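Local atomic coordinates of nitrogenase molybdenum-iron protein beta chain (Clostridium pasteurianum, PDB entry 4WES), a protein that forms, with the alpha chain, the molybdenum-iron component of nitrogenase, carrying a shared [8Fe-7S] cluster and helping reduce dinitrogen to ammonium. Residues K7-R12 with I381-V386; S69-G74 with L111-P116; N173-F178 with L248-L253; E192-P197 with A290-E295. All coordinates share one frame; numbering follows the deposited sequence. Where two conformers were deposited one is given.

In the fold
Contact 3 is the buried one of the four: strand 172-175 against helix 243-257, almost entirely apolar, its one polar side chain bonded to the neighbouring strand 237-241 and the loop before it. Contact 4 lies close by, its nearest atoms about 6 Å away, and uses helix 181-193, the next element after that strand; it is partly buried, again apolar, but fringed by carboxylates, two of which reach other subunits. Contact 2 belongs to a different parallel sheet, near the [8Fe-7S] cluster, and sets an aromatic edge against a leucine and a carboxylate. Contact 1, at the surface, lays the N-terminal tail on helix 374-383, with one amide hydrogen bond between the two segments; its loop encloses the other three.

Contact 1: K7-R12 with I381-V386; sequences KEIVER and IKNEGV
N383 brings its side-chain amide against K7, ND2 donating to K7 O at 2.8 Å with an N-H...O angle of 160°. The asparagine sits near the C-terminal end of helix 374-383, the crossover between strands 367-370 and 388-391 of a Rossmann-like five-stranded parallel sheet, so the extended tail is laid over the outside of a beta-alpha-beta unit. The acceptor lies nearly in the amide plane, 10° out of it, and the same nitrogen also bonds Q379 O one helical turn back; these two carbonyls fix the amide's rotation. K7 runs out fully extended, CG anti to the backbone N (chi1 -178°), which carries its methylenes across the helix end: CE is 3.6 Å from K382 O and K7 CG is 4.1 Å from K382 CB. The two lysines then part company, the K382 chain leading away from the tail until its NZ meets E402 in a salt bridge. Farther along the tail, Q379 receives V10 N on its OE1 and R12 forms salt bridges with D373 and D376, so this helix holds the tail at several points. The N383 amide itself lies between two side chains of the tail. Over one face pass the K7 methylenes, with K7 CE 3.6 Å from N383 OD1; over the opposite face stands I9, its CD1 3.7 Å from N383 ND2.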
# COMPACT_ATOMS: atom_id res chain seq x y z
N LYS B 7 30.19 -0.76 5.75
CA LYS B 7 29.99 -2.14 5.37
C LYS B 7 30.72 -3.11 6.31
O LYS B 7 30.24 -4.18 6.59
CB LYS B 7 30.49 -2.33 3.94
CG LYS B 7 30.29 -3.72 3.38
CD LYS B 7 30.71 -3.81 1.93
CE LYS B 7 30.58 -5.24 1.43
NZ LYS B 7 31.05 -5.38 0.04
N GLU B 8 31.91 -2.73 6.75
CA GLU B 8 32.72 -3.63 7.57
C GLU B 8 32.10 -3.80 8.96
O GLU B 8 31.94 -2.84 9.72
CB GLU B 8 34.15 -3.11 7.65
CG GLU B 8 34.83 -2.92 6.29
CD GLU B 8 34.29 -1.84 5.30
OE1 GLU B 8 33.75 -0.73 5.72
OE2 GLU B 8 34.48 -2.09 4.06
N ILE B 9 31.71 -5.02 9.27
CA ILE B 9 30.88 -5.30 10.42
C ILE B 9 31.69 -5.13 11.68
O ILE B 9 32.85 -5.56 11.75
CB ILE B 9 30.23 -6.69 10.33
CG1 ILE B 9 29.07 -6.72 9.29
CG2 ILE B 9 29.69 -7.12 11.68
CD1 ILE B 9 28.76 -8.12 8.79
N VAL B 10 31.10 -4.47 12.66
CA VAL B 10 31.71 -4.29 13.98
C VAL B 10 30.86 -5.03 14.97
O VAL B 10 29.61 -4.87 15.00
CB VAL B 10 31.81 -2.80 14.40
CG1 VAL B 10 32.46 -2.65 15.78
CG2 VAL B 10 32.55 -1.98 13.34
N GLU B 11 31.50 -5.82 15.79
CA GLU B 11 30.80 -6.46 16.90
C GLU B 11 30.94 -5.55 18.14
O GLU B 11 31.89 -5.70 18.95
CB GLU B 11 31.37 -7.84 17.17
CG GLU B 11 31.24 -8.81 16.02
CD GLU B 11 29.81 -9.04 15.64
OE1 GLU B 11 28.97 -9.03 16.57
OE2 GLU B 11 29.54 -9.22 14.43
N ARG B 12 30.02 -4.61 18.26
CA ARG B 12 30.07 -3.70 19.38
C ARG B 12 29.77 -4.44 20.66
O ARG B 12 28.94 -5.36 20.67
CB ARG B 12 29.04 -2.56 19.20
CG ARG B 12 29.45 -1.57 18.16
CD ARG B 12 28.30 -0.69 17.75
NE ARG B 12 27.38 -1.40 16.86
CZ ARG B 12 26.08 -1.59 17.06
NH1 ARG B 12 25.45 -1.09 18.12
NH2 ARG B 12 25.40 -2.27 16.16
N ILE B 381 22.92 -6.11 5.73
CA ILE B 381 22.35 -5.87 4.41
C ILE B 381 23.40 -5.38 3.43
O ILE B 381 23.39 -5.75 2.27
CB ILE B 381 21.15 -4.93 4.52
CG1 ILE B 381 19.97 -5.66 5.15
CG2 ILE B 381 20.77 -4.35 3.18
CD1 ILE B 381 18.84 -4.75 5.61
N LYS B 382 24.32 -4.54 3.92
CA LYS B 382 25.39 -4.07 3.04
C LYS B 382 26.32 -5.18 2.55
O LYS B 382 26.99 -5.02 1.52
CB LYS B 382 26.23 -3.00 3.74
CG LYS B 382 25.49 -1.70 3.98
CD LYS B 382 26.34 -0.74 4.78
CE LYS B 382 25.66 0.60 4.89
NZ LYS B 382 25.49 1.23 3.54
N ASN B 383 26.39 -6.26 3.31
CA ASN B 383 27.19 -7.42 2.93
C ASN B 383 26.45 -8.43 2.08
O ASN B 383 27.06 -9.04 1.20
CB ASN B 383 27.79 -8.06 4.16
CG ASN B 383 28.93 -7.22 4.72
OD1 ASN B 383 30.06 -7.39 4.30
ND2 ASN B 383 28.62 -6.31 5.62
N GLU B 384 25.15 -8.61 2.32
CA GLU B 384 24.32 -9.43 1.44
C GLU B 384 22.90 -8.84 1.51
O GLU B 384 22.30 -8.78 2.59
CB GLU B 384 24.31 -10.91 1.84
CG GLU B 384 23.44 -11.73 0.92
CD GLU B 384 23.31 -13.19 1.31
OE1 GLU B 384 24.01 -13.63 2.27
OE2 GLU B 384 22.47 -13.90 0.68
N GLY B 385 22.41 -8.38 0.38
CA GLY B 385 21.14 -7.69 0.33
C GLY B 385 19.95 -8.59 0.57
O GLY B 385 20.03 -9.80 0.53
N VAL B 386 18.80 -7.93 0.72
CA VAL B 386 17.52 -8.61 0.90
C VAL B 386 16.48 -8.06 -0.04
O VAL B 386 16.71 -7.05 -0.72
CB VAL B 386 17.01 -8.52 2.35
CG1 VAL B 386 17.98 -9.21 3.31
CG2 VAL B 386 16.79 -7.08 2.78

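Contact 2: S69-G74 with L111-P116; sequences SSFTEG and LGDDLP
F71 has CG anti to its carbonyl carbon (chi1 -81°) and its ring turned to a chi2 of 38°, which sends the far rim of the ring toward L111 and D113. L111, with the same chi1 setting, lays CD1 beside the edge of the ring. The meeting point lies beyond the C-terminal ends of the strands in a four-stranded parallel sheet: segment 69-74 comes directly after strand 67-68, while segment 111-116 links helix 106-111 to helix 115-125. G112, with positive phi, ends the first of these helices in a Schellman motif, and D114 is the N-cap of the second. D113 lies between them and faces the phenylalanine. Across the contact both partners come to the ring edge. L111 CD1 lies in the ring plane, 3.8 Å from F71 CE2, a plain apolar touch. The D113 carboxylate, its plane 35° from that of the ring, sets OD2 near the ring plane but somewhat off it, against the weakly positive C-H rim, with no hydrogen bond between the two. OD2 is already engaged, accepting from G80 N and bonding H43 NE2. H43 in turn meets the F71 ring edge-to-face and bonds S69 OG through its ND1, which links both segments through one imidazole. The F71 side chain is about 8 Å from the [8Fe-7S] cluster and also packs on L107 and S108, just after the cluster ligand C106. D113 OD2 stands 3.5 Å from F71 CZ.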
# COMPACT_ATOMS: atom_id res chain seq x y z
N SER B 69 4.30 11.08 39.12
CA SER B 69 4.73 11.56 40.42
C SER B 69 5.59 12.81 40.36
O SER B 69 5.82 13.45 41.39
CB SER B 69 5.44 10.45 41.18
OG SER B 69 4.54 9.42 41.53
N SER B 70 6.13 13.14 39.18
CA SER B 70 6.95 14.33 39.01
C SER B 70 8.06 14.45 40.07
O SER B 70 8.16 15.42 40.82
CB SER B 70 6.13 15.62 38.95
OG SER B 70 5.36 15.67 37.74
N PHE B 71 8.93 13.43 40.14
CA PHE B 71 10.07 13.49 41.06
C PHE B 71 10.90 14.75 40.84
O PHE B 71 11.16 15.17 39.70
CB PHE B 71 11.01 12.30 40.89
CG PHE B 71 10.58 11.00 41.58
CD1 PHE B 71 9.27 10.57 41.65
CD2 PHE B 71 11.53 10.20 42.12
CE1 PHE B 71 8.94 9.38 42.23
CE2 PHE B 71 11.20 9.00 42.70
CZ PHE B 71 9.90 8.59 42.73
N THR B 72 11.41 15.28 41.95
CA THR B 72 12.40 16.33 41.98
C THR B 72 13.67 15.77 42.61
O THR B 72 13.70 14.63 43.04
CB THR B 72 11.91 17.50 42.86
OG1 THR B 72 11.74 16.98 44.18
CG2 THR B 72 10.60 18.09 42.33
N GLU B 73 14.69 16.61 42.73
CA GLU B 73 15.91 16.18 43.39
C GLU B 73 15.66 15.77 44.85
O GLU B 73 16.28 14.87 45.37
CB GLU B 73 16.96 17.27 43.28
CG GLU B 73 18.33 16.84 43.75
CD GLU B 73 19.45 17.73 43.22
OE1 GLU B 73 19.28 18.52 42.27
OE2 GLU B 73 20.56 17.62 43.76
N GLY B 74 14.70 16.40 45.49
CA GLY B 74 14.32 15.95 46.83
C GLY B 74 13.92 14.49 46.93
O GLY B 74 14.23 13.80 47.92
N LEU B 111 16.24 3.95 43.30
CA LEU B 111 16.03 4.42 44.68
C LEU B 111 15.44 3.40 45.62
O LEU B 111 15.47 3.61 46.84
CB LEU B 111 15.13 5.66 44.68
CG LEU B 111 15.77 6.93 44.10
CD1 LEU B 111 14.72 8.01 43.88
CD2 LEU B 111 16.87 7.47 44.99
N GLY B 112 14.87 2.32 45.08
CA GLY B 112 14.24 1.29 45.90
C GLY B 112 12.95 1.73 46.52
O GLY B 112 12.60 1.26 47.60
N ASP B 113 12.20 2.61 45.88
CA ASP B 113 10.90 3.01 46.43
C ASP B 113 10.02 1.80 46.70
O ASP B 113 9.99 0.84 45.94
CB ASP B 113 10.15 3.95 45.48
CG ASP B 113 10.46 5.42 45.69
OD1 ASP B 113 11.52 5.76 46.24
OD2 ASP B 113 9.63 6.25 45.28
N ASP B 114 9.26 1.90 47.77
CA ASP B 114 8.46 0.80 48.28
C ASP B 114 6.96 1.07 48.04
O ASP B 114 6.24 1.57 48.89
CB ASP B 114 8.76 0.68 49.78
CG ASP B 114 8.02 -0.43 50.46
OD1 ASP B 114 7.26 -1.20 49.86
OD2 ASP B 114 8.26 -0.55 51.68
N LEU B 115 6.50 0.72 46.84
CA LEU B 115 5.11 0.99 46.44
C LEU B 115 4.08 0.34 47.37
O LEU B 115 3.08 0.94 47.72
CB LEU B 115 4.88 0.56 44.98
CG LEU B 115 5.31 1.58 43.91
CD1 LEU B 115 4.38 2.79 43.95
CD2 LEU B 115 6.76 2.03 44.02
N PRO B 116 4.30 -0.93 47.75
CA PRO B 116 3.32 -1.53 48.66
C PRO B 116 3.12 -0.73 49.94
O PRO B 116 1.99 -0.54 50.38
CB PRO B 116 3.92 -2.88 48.96
CG PRO B 116 4.71 -3.22 47.75
CD PRO B 116 5.31 -1.91 47.30

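Contact 3: N173-F178 with L248-L253; sequences NVIPGF and LGAKTL
This is buried helix-on-sheet packing in the middle of the chain: strand 172-175 is an inner strand of a four-stranded parallel sheet, with helix 243-257 laid on one face. The two axes pass 9.6 Å apart, their directions 148° from each other. I175 makes the first touch. Its CG1 lies anti to the carbonyl carbon and the chain then extends (chi2 169°), putting the CD1 methyl end-on against the helix backbone, 3.6 Å from A250 N and 4.2 Å from A250 CB. CD1 can come this near because G249 carries no CB; one would sit tightly against it. Two residues earlier on the strand, on the same face, L253 CD2 packs obliquely on the amide of N173, a close 3.3 Å from N173 ND2. OD1 of that amide bonds S235 OG and ND2 bonds T232 O, both in the loop leading into strand 237-241, and ND2 also bonds T238 OG1 on that strand. Both polar ends of the buried amide are thus satisfied, and the leucine methyl lies against ND2. A helix joining strand 237-241 to strand 261-264 while covering neighbouring strand 172-175 is the beta-alpha-beta crossover of a Rossmann-like domain.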
# COMPACT_ATOMS: atom_id res chain seq x y z
N ASN B 173 -9.94 -17.20 29.89
CA ASN B 173 -9.19 -15.94 29.89
C ASN B 173 -8.26 -15.94 28.67
O ASN B 173 -7.67 -16.98 28.36
CB ASN B 173 -8.33 -15.80 31.12
CG ASN B 173 -9.12 -15.81 32.40
OD1 ASN B 173 -10.22 -15.27 32.47
ND2 ASN B 173 -8.53 -16.43 33.43
N VAL B 174 -8.09 -14.80 28.02
CA VAL B 174 -7.10 -14.66 26.98
C VAL B 174 -6.26 -13.42 27.26
O VAL B 174 -6.80 -12.32 27.37
CB VAL B 174 -7.70 -14.70 25.55
CG1 VAL B 174 -8.79 -13.66 25.35
CG2 VAL B 174 -6.60 -14.59 24.50
N ILE B 175 -4.95 -13.64 27.38
CA ILE B 175 -4.01 -12.54 27.50
C ILE B 175 -3.38 -12.43 26.11
O ILE B 175 -2.70 -13.35 25.68
CB ILE B 175 -2.95 -12.78 28.59
CG1 ILE B 175 -3.61 -13.02 29.95
CG2 ILE B 175 -1.98 -11.63 28.64
CD1 ILE B 175 -2.65 -13.52 31.02
N PRO B 176 -3.67 -11.33 25.38
CA PRO B 176 -3.38 -11.29 23.96
C PRO B 176 -1.94 -10.90 23.61
O PRO B 176 -1.59 -10.84 22.44
CB PRO B 176 -4.37 -10.26 23.45
CG PRO B 176 -4.46 -9.29 24.58
CD PRO B 176 -4.47 -10.17 25.81
N GLY B 177 -1.16 -10.55 24.62
CA GLY B 177 0.17 -10.07 24.42
C GLY B 177 0.23 -8.60 23.99
O GLY B 177 -0.76 -7.88 23.99
N PHE B 178 1.45 -8.17 23.65
CA PHE B 178 1.70 -6.79 23.25
C PHE B 178 1.38 -6.66 21.77
O PHE B 178 2.26 -6.59 20.91
CB PHE B 178 3.12 -6.37 23.62
CG PHE B 178 3.40 -4.93 23.31
CD1 PHE B 178 2.80 -3.93 24.02
CD2 PHE B 178 4.26 -4.55 22.24
CE1 PHE B 178 3.05 -2.57 23.71
CE2 PHE B 178 4.48 -3.23 21.97
CZ PHE B 178 3.87 -2.25 22.71
N LEU B 248 3.93 -14.43 32.13
CA LEU B 248 4.08 -14.08 33.53
C LEU B 248 2.70 -13.90 34.18
O LEU B 248 2.43 -14.42 35.26
CB LEU B 248 4.94 -12.85 33.71
CG LEU B 248 5.15 -12.42 35.17
CD1 LEU B 248 5.92 -13.45 35.97
CD2 LEU B 248 5.87 -11.08 35.24
N GLY B 249 1.83 -13.18 33.50
CA GLY B 249 0.48 -13.00 34.01
C GLY B 249 -0.28 -14.32 34.13
O GLY B 249 -0.95 -14.59 35.15
N ALA B 250 -0.18 -15.16 33.10
CA ALA B 250 -0.90 -16.45 33.10
C ALA B 250 -0.41 -17.36 34.23
O ALA B 250 -1.23 -17.99 34.93
CB ALA B 250 -0.75 -17.14 31.78
N LYS B 251 0.90 -17.42 34.42
CA LYS B 251 1.48 -18.22 35.49
C LYS B 251 1.13 -17.68 36.87
O LYS B 251 0.89 -18.45 37.82
CB LYS B 251 3.01 -18.28 35.30
CG LYS B 251 3.46 -19.07 34.10
CD LYS B 251 4.98 -19.04 33.86
CE LYS B 251 5.34 -19.94 32.69
NZ LYS B 251 6.81 -19.95 32.40
N THR B 252 1.11 -16.37 37.00
CA THR B 252 0.78 -15.74 38.28
C THR B 252 -0.68 -16.08 38.64
O THR B 252 -0.99 -16.37 39.80
CB THR B 252 1.01 -14.22 38.22
OG1 THR B 252 2.39 -13.96 37.92
CG2 THR B 252 0.69 -13.53 39.54
N LEU B 253 -1.56 -16.05 37.64
CA LEU B 253 -2.96 -16.38 37.84
C LEU B 253 -3.14 -17.85 38.22
O LEU B 253 -3.99 -18.20 39.05
CB LEU B 253 -3.76 -16.03 36.58
CG LEU B 253 -5.27 -16.20 36.68
CD1 LEU B 253 -5.89 -15.49 37.86
CD2 LEU B 253 -5.91 -15.75 35.38

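Contact 4: E192-P197 with A290-E295; sequences EAMDIP and ASIEEE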
# COMPACT_ATOMS: atom_id res chain seq x y z
N GLU B 192 -15.79 -15.18 19.50
CA GLU B 192 -17.23 -15.03 19.33
C GLU B 192 -17.74 -15.93 18.21
O GLU B 192 -18.80 -16.56 18.33
CB GLU B 192 -17.56 -13.57 19.10
CG GLU B 192 -17.32 -12.78 20.39
CD GLU B 192 -17.27 -11.28 20.24
OE1 GLU B 192 -17.55 -10.77 19.14
OE2 GLU B 192 -16.93 -10.64 21.27
N ALA B 193 -16.99 -16.03 17.11
CA ALA B 193 -17.39 -16.93 16.02
C ALA B 193 -17.39 -18.40 16.48
O ALA B 193 -18.20 -19.21 16.00
CB ALA B 193 -16.50 -16.73 14.80
N MET B 194 -16.46 -18.76 17.36
CA MET B 194 -16.37 -20.10 17.94
C MET B 194 -17.46 -20.34 19.00
O MET B 194 -17.62 -21.47 19.46
CB MET B 194 -15.00 -20.35 18.58
CG MET B 194 -13.81 -20.51 17.61
SD MET B 194 -13.83 -22.00 16.62
CE MET B 194 -13.49 -23.28 17.84
N ASP B 195 -18.16 -19.28 19.42
CA ASP B 195 -19.16 -19.33 20.47
C ASP B 195 -18.56 -19.74 21.83
O ASP B 195 -19.15 -20.53 22.57
CB ASP B 195 -20.34 -20.25 20.09
CG ASP B 195 -21.56 -20.02 20.95
OD1 ASP B 195 -21.73 -18.90 21.51
OD2 ASP B 195 -22.37 -20.96 21.06
N ILE B 196 -17.40 -19.17 22.15
CA ILE B 196 -16.68 -19.44 23.37
C ILE B 196 -16.65 -18.19 24.27
O ILE B 196 -16.01 -17.21 23.93
CB ILE B 196 -15.25 -19.91 23.08
CG1 ILE B 196 -15.30 -21.24 22.35
CG2 ILE B 196 -14.41 -20.02 24.35
CD1 ILE B 196 -13.98 -21.68 21.75
N PRO B 197 -17.30 -18.24 25.44
CA PRO B 197 -17.21 -17.13 26.39
C PRO B 197 -15.79 -16.91 26.88
O PRO B 197 -15.07 -17.90 27.10
CB PRO B 197 -18.15 -17.56 27.54
CG PRO B 197 -19.13 -18.48 26.86
CD PRO B 197 -18.33 -19.23 25.84
N ALA B 290 -18.01 -22.71 9.76
CA ALA B 290 -17.73 -22.58 8.35
C ALA B 290 -17.07 -21.24 8.02
O ALA B 290 -16.23 -21.15 7.12
CB ALA B 290 -19.02 -22.74 7.57
N SER B 291 -17.47 -20.18 8.73
CA SER B 291 -16.91 -18.85 8.43
C SER B 291 -15.41 -18.78 8.65
O SER B 291 -14.68 -18.23 7.83
CB SER B 291 -17.61 -17.78 9.27
OG SER B 291 -17.39 -17.97 10.66
N ILE B 292 -14.95 -19.37 9.75
CA ILE B 292 -13.51 -19.43 10.04
C ILE B 292 -12.78 -20.31 9.04
O ILE B 292 -11.71 -19.97 8.53
CB ILE B 292 -13.24 -19.87 11.48
CG1 ILE B 292 -13.73 -18.80 12.46
CG2 ILE B 292 -11.77 -20.21 11.70
CD1 ILE B 292 -13.59 -19.14 13.92
N GLU B 293 -13.37 -21.45 8.73
CA GLU B 293 -12.79 -22.31 7.71
C GLU B 293 -12.70 -21.62 6.36
O GLU B 293 -11.69 -21.80 5.65
CB GLU B 293 -13.55 -23.65 7.64
CG GLU B 293 -12.87 -24.61 6.68
CD GLU B 293 -13.23 -26.04 6.84
OE1 GLU B 293 -12.92 -26.78 5.88
OE2 GLU B 293 -13.79 -26.42 7.89
N GLU B 294 -13.72 -20.84 5.99
CA GLU B 294 -13.65 -20.10 4.71
C GLU B 294 -12.46 -19.13 4.73
O GLU B 294 -11.73 -19.02 3.74
CB GLU B 294 -14.95 -19.34 4.43
CG GLU B 294 -14.94 -18.69 3.08
CD GLU B 294 -16.06 -17.70 2.83
OE1 GLU B 294 -16.36 -16.88 3.72
OE2 GLU B 294 -16.60 -17.71 1.69
N GLU B 295 -12.30 -18.38 5.83
CA GLU B 295 -11.20 -17.42 5.93
C GLU B 295 -9.83 -18.10 5.77
O GLU B 295 -8.96 -17.61 5.04
CB GLU B 295 -11.20 -16.73 7.29
CG GLU B 295 -12.41 -15.95 7.68
CD GLU B 295 -12.55 -15.59 9.18
OE1 GLU B 295 -11.57 -15.60 9.93
OE2 GLU B 295 -13.73 -15.23 9.60
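I292 pushes its CD1 methyl into the angle between A193 and M194, 3.9 Å from A193 CB and 3.9 Å from M194 SD. It projects from the first turn of helix 290-305 onto the C-terminal part of helix 181-193, near where the chain leaves helical geometry in a Schellman motif: D195 has positive phi, and its N returns to E192 O. M194 crosses the isoleucine at about a right angle. Its chain is folded at chi2 (-69°) and chi3 (-70°), so CG and SD lie alongside the same methyl, with M194 CG also 3.9 Å from I292 CD1; this is one of two deposited conformers. A193 meets the methyl from another direction, and S291 OG stands farther off, 4.4 Å from A193 CB. L190 and Y427 also touch I292, and L280 and S281 lie on M194. A second, ionic link between the same two helices is the salt bridge from E295 to R189. E293 and E294 reach other chains: E293 makes a salt bridge to K520 and accepts a hydrogen bond from W519 NE1 of an alpha chain, and E294 makes a salt bridge to R185 of the second beta subunit. Between the two segments themselves no hydrogen bond forms. The apolar touches impose no donor-acceptor geometry; the charge pair joining the two helices, E295 with R189, lies beside them.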